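Glucose-6-phosphate isomerase (Plasmodium falciparum, PDB 3QKI) probably catalyses the reversible interconversion of alpha-D-glucose 6-phosphate and beta-D-fructose 6-phosphate, an early step of glycolysis that also serves gluconeogenesis. Local coordinates at residues L68-Y73 and A474-L479; L379-N384 and D466-N471; F420-T425 and H429-L434. One frame throughout, in Å; residues are numbered along the deposited sequence.

Interaction 1 (L68-Y73 and A474-L479)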
loop_
_atom_site.group_PDB
_atom_site.type_symbol
_atom_site.label_atom_id
_atom_site.label_comp_id
_atom_site.label_asym_id
_atom_site.label_seq_id
_atom_site.Cartn_x
_atom_site.Cartn_y
_atom_site.Cartn_z
ATOM N N LEU A 68 25.078 -1.703 2.046
ATOM C CA LEU A 68 24.761 -3.045 1.550
ATOM C C LEU A 68 25.343 -4.137 2.446
ATOM O O LEU A 68 25.314 -5.317 2.067
ATOM C CB LEU A 68 25.309 -3.228 0.117
ATOM C CG LEU A 68 24.698 -2.368 -0.995
ATOM C CD1 LEU A 68 25.443 -2.575 -2.282
ATOM C CD2 LEU A 68 23.232 -2.701 -1.220
ATOM N N SER A 69 25.870 -3.771 3.627
ATOM C CA SER A 69 26.547 -4.759 4.473
ATOM C C SER A 69 25.665 -5.854 5.061
ATOM O O SER A 69 26.179 -6.928 5.392
ATOM C CB SER A 69 27.384 -4.082 5.560
ATOM O OG SER A 69 26.537 -3.387 6.454
ATOM N N ARG A 70 24.349 -5.612 5.192
ATOM C CA ARG A 70 23.458 -6.635 5.713
ATOM C C ARG A 70 22.867 -7.454 4.579
ATOM O O ARG A 70 21.702 -7.815 4.619
ATOM C CB ARG A 70 22.383 -6.055 6.656
ATOM C CG ARG A 70 22.972 -5.376 7.876
ATOM C CD ARG A 70 21.956 -4.463 8.510
ATOM N NE ARG A 70 22.581 -3.572 9.465
ATOM C CZ ARG A 70 23.287 -2.492 9.148
ATOM N NH1 ARG A 70 23.462 -2.152 7.873
ATOM N NH2 ARG A 70 23.856 -1.767 10.099
ATOM N N GLN A 71 23.680 -7.741 3.563
ATOM C CA GLN A 71 23.331 -8.607 2.439
ATOM C C GLN A 71 24.211 -9.842 2.546
ATOM O O GLN A 71 25.359 -9.760 2.993
ATOM C CB GLN A 71 23.496 -7.896 1.070
ATOM C CG GLN A 71 22.557 -6.703 0.888
ATOM C CD GLN A 71 21.094 -7.072 0.779
ATOM O OE1 GLN A 71 20.715 -8.189 0.417
ATOM N NE2 GLN A 71 20.243 -6.127 1.056
ATOM N N ARG A 72 23.676 -10.981 2.149
ATOM C CA ARG A 72 24.338 -12.279 2.288
ATOM C C ARG A 72 25.443 -12.587 1.269
ATOM O O ARG A 72 25.394 -13.574 0.538
ATOM C CB ARG A 72 23.298 -13.412 2.432
ATOM C CG ARG A 72 22.305 -13.172 3.567
ATOM C CD ARG A 72 21.531 -14.421 3.906
ATOM N NE ARG A 72 22.391 -15.382 4.600
ATOM C CZ ARG A 72 22.049 -16.631 4.905
ATOM N NH1 ARG A 72 20.859 -17.099 4.573
ATOM N NH2 ARG A 72 22.902 -17.418 5.550
ATOM N N TYR A 73 26.456 -11.739 1.249
ATOM C CA TYR A 73 27.623 -11.917 0.401
ATOM C C TYR A 73 28.882 -11.383 1.027
ATOM O O TYR A 73 28.857 -10.374 1.736
ATOM C CB TYR A 73 27.445 -11.347 -1.045
ATOM C CG TYR A 73 26.779 -9.986 -1.203
ATOM C CD1 TYR A 73 25.690 -9.818 -2.061
ATOM C CD2 TYR A 73 27.335 -8.843 -0.630
ATOM C CE1 TYR A 73 25.103 -8.572 -2.250
ATOM C CE2 TYR A 73 26.748 -7.593 -0.798
ATOM C CZ TYR A 73 25.645 -7.461 -1.628
ATOM O OH TYR A 73 25.067 -6.240 -1.819
ATOM N N ALA A 474 17.990 -0.161 14.496
ATOM C CA ALA A 474 17.679 -1.374 15.231
ATOM C C ALA A 474 17.033 -2.457 14.395
ATOM O O ALA A 474 17.387 -3.624 14.586
ATOM C CB ALA A 474 16.797 -1.065 16.410
ATOM N N GLN A 475 16.071 -2.089 13.507
ATOM C CA GLN A 475 15.360 -3.061 12.684
ATOM C C GLN A 475 16.339 -3.766 11.750
ATOM O O GLN A 475 16.315 -4.985 11.671
ATOM C CB GLN A 475 14.173 -2.426 11.921
ATOM C CG GLN A 475 12.956 -2.109 12.811
ATOM C CD GLN A 475 12.281 -3.343 13.359
ATOM O OE1 GLN A 475 12.219 -4.390 12.713
ATOM N NE2 GLN A 475 11.751 -3.242 14.561
ATOM N N ALA A 476 17.221 -3.009 11.087
ATOM C CA ALA A 476 18.226 -3.560 10.168
ATOM C C ALA A 476 19.130 -4.565 10.927
ATOM O O ALA A 476 19.337 -5.678 10.452
ATOM C CB ALA A 476 19.066 -2.425 9.578
ATOM N N ASP A 477 19.604 -4.186 12.128
ATOM C CA ASP A 477 20.427 -5.062 12.948
ATOM C C ASP A 477 19.671 -6.295 13.468
ATOM O O ASP A 477 20.227 -7.381 13.409
ATOM C CB ASP A 477 21.096 -4.297 14.086
ATOM C CG ASP A 477 22.227 -3.379 13.635
ATOM O OD1 ASP A 477 22.706 -3.533 12.470
ATOM O OD2 ASP A 477 22.639 -2.501 14.444
ATOM N N ALA A 478 18.409 -6.139 13.948
ATOM C CA ALA A 478 17.593 -7.250 14.452
ATOM C C ALA A 478 17.366 -8.299 13.324
ATOM O O ALA A 478 17.467 -9.508 13.563
ATOM C CB ALA A 478 16.249 -6.739 14.992
ATOM N N LEU A 479 17.090 -7.831 12.105
ATOM C CA LEU A 479 16.881 -8.712 10.953
ATOM C C LEU A 479 18.156 -9.486 10.625
ATOM O O LEU A 479 18.096 -10.691 10.407
ATOM C CB LEU A 479 16.377 -7.919 9.735
ATOM C CG LEU A 479 14.879 -7.500 9.794
ATOM C CD1 LEU A 479 14.550 -6.504 8.681
ATOM C CD2 LEU A 479 13.963 -8.711 9.724
#
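Arg70 reaches across to the helix at Ala476 and Asp477, and its side chain carries the whole contact. CB points toward the helix, and with CG turned away from the carbonyl carbon (chi1 -61°) the chain runs extended from CG to NE. Arg70 CD meets the helix first, 3.5 Å from Ala476 O and 3.7 Å from Ala476 CB. Beyond it the guanidinium grips Asp477 side-on, with both donors converging on one oxygen. Arg70 NE gives the straighter bond to Asp477 OD1 (3.0 Å, 157°), nearly along its C-O line. Arg70 NH2 completes the salt bridge to the same OD1 at 3.2 Å, on the syn side but tilted out of the carboxylate plane. OD1 lies within 1° of the guanidinium plane. Strand 64-70 runs antiparallel to strand 513-518 in the six-stranded mixed sheet, which probably belongs to one of the family's two SIS domains, and helix 464-481 packs against the sheet here: both Arg70 and Ala476 touch Ser513. NH1 forms a separate salt bridge with Asp67, so the guanidinium is shared between two carboxylates. Asp477 OD2 bonds to Thr587 OG1 of the second subunit, drawing this buried ion pair into the dimer interface.

Interaction 2 (L379-N384 and D466-N471); sequences LPYFQN and DELMTN
Tyr381 meets helix 464-481 at Leu468 and Asn471, and these pairs form the close part of the contact. The shortest approach joins backbone to side chain: Leu468 CD2 lies 3.3 Å from Tyr381 O. The other methyl, Leu468 CD1, comes to 3.9 Å from Tyr381 CD2, so the forked end of the leucine touches both the carbonyl and ring atom CD2. Its first torsion explains the reach: CG lies trans to the backbone N (chi1 169°), carrying the branch toward the tyrosine although the CB bond does not aim there. One turn further on, Asn471 CB sits 3.7 Å from Tyr381 CE2, and the two side chains run nearly perpendicular to each other while the ring and amide planes are only 19° apart. Tyr381 follows strand 375-380, a parallel strand of the mixed sheet, and is the centre of an inverse gamma turn closed by a weak Phe382 N to Pro380 O bond; the turn comes at the C-terminal end of that strand, and Tyr381 keeps a backbone bond with Ile446 of strand 443-448. No hydrogen bond crosses between the segments. The polar ends are held by a third element: Gln428, at the start of helix 428-437, takes Tyr381 OH with its OE1 and Asn471 OD1 with its NE2. On the looser side, Met469 SD stands 4.4 Å from Tyr381 CB. That side does not face solvent: Met469 is buried, and Tyr594 of the second subunit packs on it. The same helix is tied to the second subunit by two salt bridges, Asp466 with its Arg572 and Glu467 with its Arg565.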
loop_
_atom_site.group_PDB
_atom_site.type_symbol
_atom_site.label_atom_id
_atom_site.label_comp_id
_atom_site.label_asym_id
_atom_site.label_seq_id
_atom_site.Cartn_x
_atom_site.Cartn_y
_atom_site.Cartn_z
ATOM N N LEU A 379 10.540 0.410 2.641
ATOM C CA LEU A 379 10.203 0.939 3.966
ATOM C C LEU A 379 10.895 2.260 4.321
ATOM O O LEU A 379 11.918 2.262 5.010
ATOM C CB LEU A 379 10.458 -0.143 5.028
ATOM C CG LEU A 379 9.931 -1.547 4.724
ATOM C CD1 LEU A 379 10.537 -2.549 5.682
ATOM C CD2 LEU A 379 8.377 -1.584 4.746
ATOM N N PRO A 380 10.358 3.394 3.836
ATOM C CA PRO A 380 10.962 4.688 4.192
ATOM C C PRO A 380 10.568 5.082 5.627
ATOM O O PRO A 380 9.384 5.063 5.961
ATOM C CB PRO A 380 10.383 5.646 3.155
ATOM C CG PRO A 380 9.067 5.039 2.750
ATOM C CD PRO A 380 9.150 3.565 2.990
ATOM N N TYR A 381 11.549 5.422 6.478
ATOM C CA TYR A 381 11.276 5.869 7.858
ATOM C C TYR A 381 11.051 7.397 7.789
ATOM O O TYR A 381 11.862 8.201 8.252
ATOM C CB TYR A 381 12.401 5.435 8.812
ATOM C CG TYR A 381 12.138 4.043 9.341
ATOM C CD1 TYR A 381 12.147 2.941 8.489
ATOM C CD2 TYR A 381 11.758 3.841 10.664
ATOM C CE1 TYR A 381 11.808 1.668 8.948
ATOM C CE2 TYR A 381 11.417 2.569 11.137
ATOM C CZ TYR A 381 11.418 1.490 10.267
ATOM O OH TYR A 381 11.077 0.237 10.716
ATOM N N PHE A 382 9.939 7.777 7.126
ATOM C CA PHE A 382 9.589 9.156 6.831
ATOM C C PHE A 382 8.157 9.156 6.316
ATOM O O PHE A 382 7.903 8.734 5.188
ATOM C CB PHE A 382 10.557 9.733 5.758
ATOM C CG PHE A 382 10.850 11.213 5.868
ATOM C CD1 PHE A 382 11.678 11.706 6.878
ATOM C CD2 PHE A 382 10.299 12.119 4.960
ATOM C CE1 PHE A 382 11.974 13.085 6.959
ATOM C CE2 PHE A 382 10.588 13.499 5.052
ATOM C CZ PHE A 382 11.433 13.967 6.037
ATOM N N GLN A 383 7.211 9.612 7.155
ATOM C CA GLN A 383 5.805 9.661 6.773
ATOM C C GLN A 383 5.525 10.440 5.460
ATOM O O GLN A 383 4.599 10.066 4.741
ATOM C CB GLN A 383 4.929 10.137 7.939
ATOM C CG GLN A 383 3.417 9.997 7.707
ATOM C CD GLN A 383 2.937 8.569 7.558
ATOM O OE1 GLN A 383 3.619 7.604 7.885
ATOM N NE2 GLN A 383 1.758 8.403 7.015
ATOM N N ASN A 384 6.336 11.482 5.125
ATOM C CA ASN A 384 6.117 12.223 3.882
ATOM C C ASN A 384 6.385 11.392 2.637
ATOM O O ASN A 384 5.885 11.720 1.580
ATOM C CB ASN A 384 6.765 13.620 3.892
ATOM C CG ASN A 384 6.179 14.492 4.983
ATOM O OD1 ASN A 384 5.055 14.288 5.424
ATOM N ND2 ASN A 384 6.935 15.445 5.483
ATOM N N ASP A 466 14.596 11.537 16.395
ATOM C CA ASP A 466 15.564 10.557 16.921
ATOM C C ASP A 466 14.828 9.303 17.365
ATOM O O ASP A 466 15.318 8.215 17.092
ATOM C CB ASP A 466 16.389 11.128 18.076
ATOM C CG ASP A 466 17.634 11.871 17.648
ATOM O OD1 ASP A 466 17.846 12.032 16.416
ATOM O OD2 ASP A 466 18.390 12.306 18.535
ATOM N N GLU A 467 13.643 9.440 17.984
ATOM C CA GLU A 467 12.850 8.268 18.389
ATOM C C GLU A 467 12.507 7.394 17.159
ATOM O O GLU A 467 12.694 6.183 17.211
ATOM C CB GLU A 467 11.584 8.666 19.186
ATOM C CG GLU A 467 10.720 7.476 19.617
ATOM C CD GLU A 467 11.364 6.504 20.594
ATOM O OE1 GLU A 467 12.249 6.938 21.361
ATOM O OE2 GLU A 467 10.971 5.318 20.614
ATOM N N LEU A 468 12.052 8.016 16.052
ATOM C CA LEU A 468 11.757 7.337 14.781
ATOM C C LEU A 468 13.011 6.593 14.293
ATOM O O LEU A 468 12.934 5.420 13.892
ATOM C CB LEU A 468 11.327 8.393 13.745
ATOM C CG LEU A 468 11.223 7.947 12.269
ATOM C CD1 LEU A 468 10.016 7.021 12.058
ATOM C CD2 LEU A 468 11.159 9.159 11.351
ATOM N N MET A 469 14.167 7.280 14.359
ATOM C CA MET A 469 15.437 6.782 13.852
ATOM C C MET A 469 16.100 5.679 14.660
ATOM O O MET A 469 16.856 4.900 14.094
ATOM C CB MET A 469 16.381 7.930 13.426
ATOM C CG MET A 469 15.838 8.743 12.222
ATOM S SD MET A 469 15.600 7.724 10.718
ATOM C CE MET A 469 17.314 7.704 10.062
ATOM N N THR A 470 15.739 5.523 15.943
ATOM C CA THR A 470 16.259 4.400 16.732
ATOM C C THR A 470 15.827 3.069 16.057
ATOM O O THR A 470 16.582 2.104 16.058
ATOM C CB THR A 470 15.758 4.428 18.188
ATOM O OG1 THR A 470 14.339 4.238 18.247
ATOM C CG2 THR A 470 16.173 5.674 18.924
ATOM N N ASN A 471 14.622 3.068 15.455
ATOM C CA ASN A 471 14.016 1.922 14.762
ATOM C C ASN A 471 14.661 1.642 13.436
ATOM O O ASN A 471 14.811 0.487 13.065
ATOM C CB ASN A 471 12.518 2.129 14.596
ATOM C CG ASN A 471 11.801 2.315 15.886
ATOM O OD1 ASN A 471 11.469 1.355 16.572
ATOM N ND2 ASN A 471 11.563 3.550 16.253
#

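Interaction 3 (F420-T425 and H429-L434)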
loop_
_atom_site.group_PDB
_atom_site.type_symbol
_atom_site.label_atom_id
_atom_site.label_comp_id
_atom_site.label_asym_id
_atom_site.label_seq_id
_atom_site.Cartn_x
_atom_site.Cartn_y
_atom_site.Cartn_z
ATOM N N PHE A 420 6.117 -4.060 -2.046
ATOM C CA PHE A 420 5.081 -3.575 -1.144
ATOM C C PHE A 420 5.755 -2.770 -0.034
ATOM O O PHE A 420 6.989 -2.690 0.032
ATOM C CB PHE A 420 4.243 -4.752 -0.573
ATOM C CG PHE A 420 4.941 -5.538 0.516
ATOM C CD1 PHE A 420 4.602 -5.356 1.860
ATOM C CD2 PHE A 420 5.971 -6.428 0.207
ATOM C CE1 PHE A 420 5.259 -6.072 2.867
ATOM C CE2 PHE A 420 6.634 -7.137 1.212
ATOM C CZ PHE A 420 6.266 -6.964 2.533
ATOM N N GLY A 421 4.949 -2.190 0.830
ATOM C CA GLY A 421 5.480 -1.447 1.954
ATOM C C GLY A 421 4.600 -0.334 2.449
ATOM O O GLY A 421 3.646 0.079 1.784
ATOM N N GLU A 422 4.951 0.147 3.634
ATOM C CA GLU A 422 4.349 1.271 4.333
ATOM C C GLU A 422 5.490 1.996 5.022
ATOM O O GLU A 422 6.477 1.350 5.384
ATOM C CB GLU A 422 3.342 0.788 5.400
ATOM C CG GLU A 422 1.985 0.362 4.830
ATOM C CD GLU A 422 1.220 1.360 3.971
ATOM O OE1 GLU A 422 1.333 2.589 4.191
ATOM O OE2 GLU A 422 0.452 0.893 3.103
ATOM N N PRO A 423 5.382 3.328 5.230
ATOM C CA PRO A 423 6.473 4.040 5.926
ATOM C C PRO A 423 6.674 3.540 7.352
ATOM O O PRO A 423 5.720 3.116 7.978
ATOM C CB PRO A 423 6.012 5.500 5.964
ATOM C CG PRO A 423 4.885 5.592 5.048
ATOM C CD PRO A 423 4.286 4.238 4.841
ATOM N N GLY A 424 7.916 3.536 7.816
ATOM C CA GLY A 424 8.215 3.202 9.199
ATOM C C GLY A 424 7.864 4.417 10.057
ATOM O O GLY A 424 8.004 5.560 9.592
ATOM N N THR A 425 7.358 4.239 11.281
ATOM C CA THR A 425 7.134 3.009 12.041
ATOM C C THR A 425 5.801 2.316 11.728
ATOM O O THR A 425 5.542 1.272 12.320
ATOM C CB THR A 425 7.234 3.300 13.562
ATOM O OG1 THR A 425 6.302 4.338 13.902
ATOM C CG2 THR A 425 8.641 3.649 14.009
ATOM N N HIS A 429 4.678 -1.638 12.860
ATOM C CA HIS A 429 3.608 -2.077 13.768
ATOM C C HIS A 429 2.504 -2.887 13.093
ATOM O O HIS A 429 1.545 -3.311 13.748
ATOM C CB HIS A 429 3.063 -0.883 14.551
ATOM C CG HIS A 429 4.136 -0.216 15.355
ATOM N ND1 HIS A 429 4.816 -0.896 16.349
ATOM C CD2 HIS A 429 4.645 1.033 15.255
ATOM C CE1 HIS A 429 5.705 -0.043 16.828
ATOM N NE2 HIS A 429 5.637 1.133 16.209
ATOM N N SER A 430 2.651 -3.126 11.795
ATOM C CA SER A 430 1.663 -3.835 11.005
ATOM C C SER A 430 2.083 -5.244 10.635
ATOM O O SER A 430 1.458 -6.185 11.098
ATOM C CB SER A 430 1.319 -3.036 9.753
ATOM O OG SER A 430 0.486 -3.778 8.878
ATOM N N PHE A 431 3.133 -5.391 9.811
ATOM C CA PHE A 431 3.538 -6.684 9.278
ATOM C C PHE A 431 4.989 -7.136 9.560
ATOM O O PHE A 431 5.385 -8.176 9.019
ATOM C CB PHE A 431 3.267 -6.707 7.760
ATOM C CG PHE A 431 3.901 -5.538 7.024
ATOM C CD1 PHE A 431 5.279 -5.498 6.792
ATOM C CD2 PHE A 431 3.124 -4.465 6.586
ATOM C CE1 PHE A 431 5.870 -4.388 6.181
ATOM C CE2 PHE A 431 3.715 -3.364 5.960
ATOM C CZ PHE A 431 5.086 -3.328 5.767
ATOM N N TYR A 432 5.773 -6.404 10.382
ATOM C CA TYR A 432 7.145 -6.864 10.666
ATOM C C TYR A 432 7.218 -8.202 11.401
ATOM O O TYR A 432 8.243 -8.857 11.343
ATOM C CB TYR A 432 7.982 -5.847 11.407
ATOM C CG TYR A 432 8.555 -4.716 10.588
ATOM C CD1 TYR A 432 7.925 -4.280 9.424
ATOM C CD2 TYR A 432 9.620 -3.965 11.066
ATOM C CE1 TYR A 432 8.362 -3.141 8.743
ATOM C CE2 TYR A 432 10.081 -2.838 10.382
ATOM C CZ TYR A 432 9.426 -2.409 9.242
ATOM O OH TYR A 432 9.851 -1.253 8.631
ATOM N N GLN A 433 6.119 -8.640 12.030
ATOM C CA GLN A 433 6.079 -9.960 12.673
ATOM C C GLN A 433 6.528 -11.014 11.616
ATOM O O GLN A 433 7.412 -11.829 11.892
ATOM C CB GLN A 433 4.649 -10.259 13.165
ATOM C CG GLN A 433 4.365 -11.728 13.431
ATOM C CD GLN A 433 5.254 -12.307 14.500
ATOM O OE1 GLN A 433 5.465 -11.716 15.570
ATOM N NE2 GLN A 433 5.771 -13.501 14.243
ATOM N N LEU A 434 5.928 -10.958 10.403
ATOM C CA LEU A 434 6.232 -11.857 9.285
ATOM C C LEU A 434 7.678 -11.663 8.789
ATOM O O LEU A 434 8.388 -12.649 8.582
ATOM C CB LEU A 434 5.212 -11.666 8.145
ATOM C CG LEU A 434 5.319 -12.618 6.952
ATOM C CD1 LEU A 434 4.015 -12.823 6.299
ATOM C CD2 LEU A 434 6.264 -12.063 5.888
HETATM O O HOH W 1 7.572 0.266 7.942
#
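Phe431, Thr425 and His429 bury the most surface here. Phe431 receives Phe420 in an edge-to-face pair, with centroids 5.3 Å apart and planes inclined at 62°. Phe420 CE1 stands over one face of Phe431, offset toward the rim and 3.8 Å from its CE1. The Phe431 ring gets there because chi1 of 54° sets CG between the backbone N and the carbonyl carbon. Its CZ comes within 4.1 Å of Glu422 N, near the ring plane. At the other end, after a cis peptide, Thr425 O accepts from His429 N (3.1 Å, 146°), an i to i+4 bond of helical type. The same Thr425 O touches His429 CD2 at 3.1 Å. The two side chains run side by side, Thr425 CB 3.8 Å from His429 NE2. His429 has been seen to bind beta-D-fructose 6-phosphate, though none is bound to this chain. Between these ends a water links Glu422 O, to which it donates at 3.0 Å, with Tyr432 OH at 2.8 Å. Asn225 of the second subunit binds the backbone of Gly424 and Thr425. The segments join strand 418-420 to helix 428-437, and Phe431 packs on Leu379 of strand 375-380, Thr425 on Leu468 of helix 464-481.

Overall arrangement
Interactions 1 and 2 use successive parts of helix 464-481 and reach the same mixed sheet, their centres about 17 Å apart. Interaction 3 lies about 12 Å from interaction 2 and 16 Å from interaction 1, centre to centre. Two probable hydrogen bonds join interactions 2 and 3: Pro380 O to Gly424 N and Tyr381 OH to Tyr432 OH, each 2.8 Å. Gln475 of interaction 1 packs against both others, its CG lying 3.7 Å from Tyr381 OH and its OE1 3.1 Å from Tyr432 CD2. The sugar-phosphate site is closest at interactions 2 and 3: His429 belongs to it, and the Asn471 side chain is about 6 Å from that of His429. All three contacts border the second subunit.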